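Side-chain contacts in stress-induced protein 1 (Caenorhabditis elegans, PDB 4YE0), which probably binds unfolded client proteins as a small heat shock protein, its chaperone activity being regulated by pH-dependent conformational changes: residues A21-P24 with E25-K28; D64-L67 with A68-H71. All coordinates share one frame; numbering follows the deposited sequence.

Contact 1 (A21-P24 with E25-K28)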
loop_
_atom_site.group_PDB
_atom_site.type_symbol
_atom_site.label_atom_id
_atom_site.label_comp_id
_atom_site.label_asym_id
_atom_site.label_seq_id
_atom_site.Cartn_x
_atom_site.Cartn_y
_atom_site.Cartn_z
ATOM N N ALA A 21 -0.679 1.888 7.475
ATOM C CA ALA A 21 0.112 2.686 6.536
ATOM C C ALA A 21 -0.547 4.019 6.185
ATOM O O ALA A 21 0.046 4.831 5.472
ATOM C CB ALA A 21 0.379 1.891 5.265
ATOM N N PHE A 22 -1.766 4.241 6.674
ATOM C CA PHE A 22 -2.532 5.438 6.342
ATOM C C PHE A 22 -2.990 6.154 7.593
ATOM O O PHE A 22 -3.228 5.532 8.626
ATOM C CB PHE A 22 -3.755 5.059 5.505
ATOM C CG PHE A 22 -3.402 4.403 4.210
ATOM C CD1 PHE A 22 -3.115 3.049 4.164
ATOM C CD2 PHE A 22 -3.315 5.149 3.043
ATOM C CE1 PHE A 22 -2.757 2.444 2.975
ATOM C CE2 PHE A 22 -2.964 4.548 1.849
ATOM C CZ PHE A 22 -2.686 3.197 1.813
ATOM N N LYS A 23 -3.119 7.469 7.488
ATOM C CA LYS A 23 -3.745 8.249 8.541
ATOM C C LYS A 23 -5.261 8.099 8.434
ATOM O O LYS A 23 -5.795 8.040 7.328
ATOM C CB LYS A 23 -3.343 9.719 8.433
ATOM C CG LYS A 23 -1.933 9.991 8.931
ATOM C CD LYS A 23 -1.609 11.474 8.903
ATOM C CE LYS A 23 -0.577 11.829 9.967
ATOM N NZ LYS A 23 -0.106 13.232 9.812
ATOM N N PRO A 24 -5.961 8.023 9.581
ATOM C CA PRO A 24 -7.423 8.017 9.628
ATOM C C PRO A 24 -8.117 8.931 8.610
ATOM O O PRO A 24 -9.132 8.541 8.027
ATOM C CB PRO A 24 -7.703 8.477 11.057
ATOM C CG PRO A 24 -6.593 7.851 11.840
ATOM C CD PRO A 24 -5.392 7.774 10.924
ATOM N N GLU A 25 -7.556 10.117 8.386
ATOM C CA GLU A 25 -8.128 11.098 7.448
ATOM C C GLU A 25 -7.976 10.683 5.991
ATOM O O GLU A 25 -8.674 11.199 5.120
ATOM C CB GLU A 25 -7.462 12.465 7.598
ATOM C CG GLU A 25 -7.053 12.827 9.010
ATOM C CD GLU A 25 -5.573 12.671 9.283
ATOM O OE1 GLU A 25 -5.223 12.099 10.337
ATOM O OE2 GLU A 25 -4.762 13.132 8.453
ATOM N N GLU A 26 -7.037 9.781 5.734
ATOM C CA GLU A 26 -6.778 9.271 4.391
ATOM C C GLU A 26 -7.615 8.029 4.073
ATOM O O GLU A 26 -7.378 7.369 3.061
ATOM C CB GLU A 26 -5.294 8.937 4.253
ATOM C CG GLU A 26 -4.378 10.152 4.294
ATOM C CD GLU A 26 -2.910 9.786 4.448
ATOM O OE1 GLU A 26 -2.602 8.642 4.849
ATOM O OE2 GLU A 26 -2.054 10.649 4.168
ATOM N N LEU A 27 -8.594 7.720 4.921
ATOM C CA LEU A 27 -9.397 6.519 4.763
ATOM C C LEU A 27 -10.861 6.831 4.520
ATOM O O LEU A 27 -11.410 7.773 5.088
ATOM C CB LEU A 27 -9.249 5.628 5.992
ATOM C CG LEU A 27 -7.857 5.012 6.112
ATOM C CD1 LEU A 27 -7.594 4.592 7.547
ATOM C CD2 LEU A 27 -7.688 3.834 5.155
ATOM N N LYS A 28 -11.473 6.024 3.659
ATOM C CA LYS A 28 -12.882 6.130 3.310
ATOM C C LYS A 28 -13.533 4.773 3.478
ATOM O O LYS A 28 -12.973 3.757 3.067
ATOM C CB LYS A 28 -13.040 6.550 1.844
ATOM C CG LYS A 28 -13.255 8.036 1.616
ATOM C CD LYS A 28 -13.929 8.289 0.272
ATOM C CE LYS A 28 -14.382 9.735 0.130
ATOM N NZ LYS A 28 -13.252 10.658 -0.167
HETATM O O HOH W 1 -11.686 9.786 7.206
#
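Between Lys23 and Leu27 the backbone winds through two overlapping type I beta turns, making a short 3-10 turn that leads straight into strand 27-32. It belongs to the alpha-crystallin domain, the beta-sandwich part of this small heat shock protein, and carries the chain from strand 12-18 of one sheet to the first strand of the other. Two bonds from residue i+3 to residue i hold the turn. Glu26 N reaches Lys23 O at 2.7 Å, and Leu27 N reaches Pro24 O over a longer 3.3 Å. A water bridges the exit of the turn, donating to Pro24 O at 3.0 Å and to Leu27 O at 2.9 Å.

The side chain of Glu26 runs back against the chain direction. Its CG sits beside its own backbone N (chi1 -67°) and the rest is extended, which lays OE1 next to Lys23 N. That N-H donates to OE1 at 2.9 Å in a nearly straight bond (163°), coming from above the carboxylate plane, 46° out of it. The other oxygen, OE2, is bonded to His42 ND1, so both oxygens have partners, which should restrain the rotation of the carboxylate.

Glu26 OE1 also lies against CA and CB of Phe22, the two side chains crossing at about a right angle. The Phe22 ring makes an edge-to-face contact with Phe55. One methyl of Leu27 packs beside the root of that ring, with CD2 4.1 Å from Phe22 CB, and Leu27 itself leans on Phe55 of strand 49-60. On the outer side, Lys23 and Glu25 run alongside each other. Here the carboxylate meets the aliphatic part of the lysine, Glu25 OE2 lying 3.6 Å from Lys23 CD, whereas Lys23 NZ stays 4.9 Å from the same oxygen.

Contact 2 (D64-L67 with A68-H71); sequences DVDL and AHIH
A single beta turn, Asp66 to His69, redirects the loop that leads out of strand 49-60 toward strand 71-74 in the alpha-crystallin domain. His69 N donates to Asp66 O at 3.3 Å to close it, and the Asp66 carboxylate works beside this backbone bond. With CG swung away from its own backbone N (chi1 179°), the group lies along the turn and can serve two residues. OD2 takes the N-H of His69 ND1 at 2.7 Å, a His-carboxylate bond that is close to straight (172°). The oxygen is approached on its syn side, 34° out of the carboxylate plane, yet it lies almost in the plane of the imidazole, at the ring's edge. OD1 accepts a long, weak bond from Ala68 N at 3.5 Å, in the manner of an Asx turn. Ala68 CB lies over one face of the same imidazole, toward its rim. An alanine in place of Asp66 takes away both carboxylate oxygens, so the imidazole of His69 would probably be freer to turn and Ala68 N left without its weak side-chain partner. Past the turn, Ile70 CG2 comes within 3.5 Å of Leu67 O. Leu67 and Ile70 both pack on Leu61, Ile70 also touches Ile82, and His69 rests on Pro85, which sets the turn against strand 79-85 just before His71 pairs with Asp83.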
loop_
_atom_site.group_PDB
_atom_site.type_symbol
_atom_site.label_atom_id
_atom_site.label_comp_id
_atom_site.label_asym_id
_atom_site.label_seq_id
_atom_site.Cartn_x
_atom_site.Cartn_y
_atom_site.Cartn_z
ATOM N N ASP A 64 -28.134 -11.210 5.229
ATOM C CA ASP A 64 -28.363 -11.262 6.674
ATOM C C ASP A 64 -27.974 -10.010 7.491
ATOM O O ASP A 64 -28.509 -9.789 8.580
ATOM C CB ASP A 64 -27.553 -12.462 7.207
ATOM C CG ASP A 64 -28.151 -13.094 8.446
ATOM O OD1 ASP A 64 -29.171 -12.597 8.968
ATOM O OD2 ASP A 64 -27.587 -14.116 8.896
ATOM N N VAL A 65 -27.039 -9.205 6.989
ATOM C CA VAL A 65 -26.445 -8.133 7.800
ATOM C C VAL A 65 -27.408 -6.964 8.031
ATOM O O VAL A 65 -28.094 -6.512 7.112
ATOM C CB VAL A 65 -25.124 -7.613 7.181
ATOM C CG1 VAL A 65 -24.539 -6.483 8.020
ATOM C CG2 VAL A 65 -24.114 -8.746 7.059
ATOM N N ASP A 66 -27.453 -6.485 9.272
ATOM C CA ASP A 66 -28.247 -5.312 9.623
ATOM C C ASP A 66 -27.436 -4.059 9.293
ATOM O O ASP A 66 -26.611 -3.609 10.090
ATOM C CB ASP A 66 -28.626 -5.352 11.110
ATOM C CG ASP A 66 -29.438 -4.147 11.548
ATOM O OD1 ASP A 66 -29.989 -3.427 10.689
ATOM O OD2 ASP A 66 -29.524 -3.919 12.771
ATOM N N LEU A 67 -27.686 -3.499 8.111
ATOM C CA LEU A 67 -26.877 -2.401 7.573
ATOM C C LEU A 67 -27.051 -1.085 8.329
ATOM O O LEU A 67 -26.193 -0.211 8.252
ATOM C CB LEU A 67 -27.188 -2.183 6.087
ATOM C CG LEU A 67 -27.051 -3.391 5.152
ATOM C CD1 LEU A 67 -27.379 -2.994 3.724
ATOM C CD2 LEU A 67 -25.664 -4.001 5.205
ATOM N N ALA A 68 -28.158 -0.946 9.053
ATOM C CA ALA A 68 -28.421 0.255 9.852
ATOM C C ALA A 68 -27.497 0.401 11.065
ATOM O O ALA A 68 -27.333 1.508 11.585
ATOM C CB ALA A 68 -29.872 0.261 10.307
ATOM N N HIS A 69 -26.905 -0.705 11.520
ATOM C CA HIS A 69 -26.074 -0.698 12.726
ATOM C C HIS A 69 -24.648 -1.168 12.464
ATOM O O HIS A 69 -23.982 -1.705 13.353
ATOM C CB HIS A 69 -26.732 -1.554 13.809
ATOM C CG HIS A 69 -28.027 -0.993 14.299
ATOM N ND1 HIS A 69 -29.246 -1.572 14.020
ATOM C CD2 HIS A 69 -28.297 0.114 15.027
ATOM C CE1 HIS A 69 -30.208 -0.855 14.568
ATOM N NE2 HIS A 69 -29.659 0.174 15.186
ATOM N N ILE A 70 -24.181 -0.954 11.239
ATOM C CA ILE A 70 -22.794 -1.222 10.893
ATOM C C ILE A 70 -21.914 -0.191 11.595
ATOM O O ILE A 70 -22.271 0.988 11.657
ATOM C CB ILE A 70 -22.589 -1.190 9.365
ATOM C CG1 ILE A 70 -21.232 -1.780 8.986
ATOM C CG2 ILE A 70 -22.733 0.223 8.812
ATOM C CD1 ILE A 70 -21.239 -2.401 7.603
ATOM N N HIS A 71 -20.785 -0.638 12.142
ATOM C CA HIS A 71 -19.913 0.241 12.917
ATOM C C HIS A 71 -18.455 0.048 12.523
ATOM O O HIS A 71 -17.977 -1.081 12.413
ATOM C CB HIS A 71 -20.100 -0.029 14.412
ATOM C CG HIS A 71 -19.648 1.096 15.290
ATOM N ND1 HIS A 71 -18.448 1.075 15.968
ATOM C CD2 HIS A 71 -20.234 2.277 15.599
ATOM C CE1 HIS A 71 -18.316 2.194 16.659
ATOM N NE2 HIS A 71 -19.386 2.940 16.451
#

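Contacts 1 and 2 sit on two of the passages between the sheets of the sandwich. The turn at 21-28 takes the chain from the sheet of strand 12-18 into that of strands 27-32, 35-45 and 49-60, and the turn at 64-71 brings it back to the first sheet through strand 71-74. They lie on opposite sides of the chain's centre, about 23 Å apart between centres and about 11 Å between nearest atoms, and do not touch. Each uses an acidic side chain bonded to a histidine, His42 for contact 1 and His69 for contact 2. The two acids thus serve separate turns, well apart in the fold.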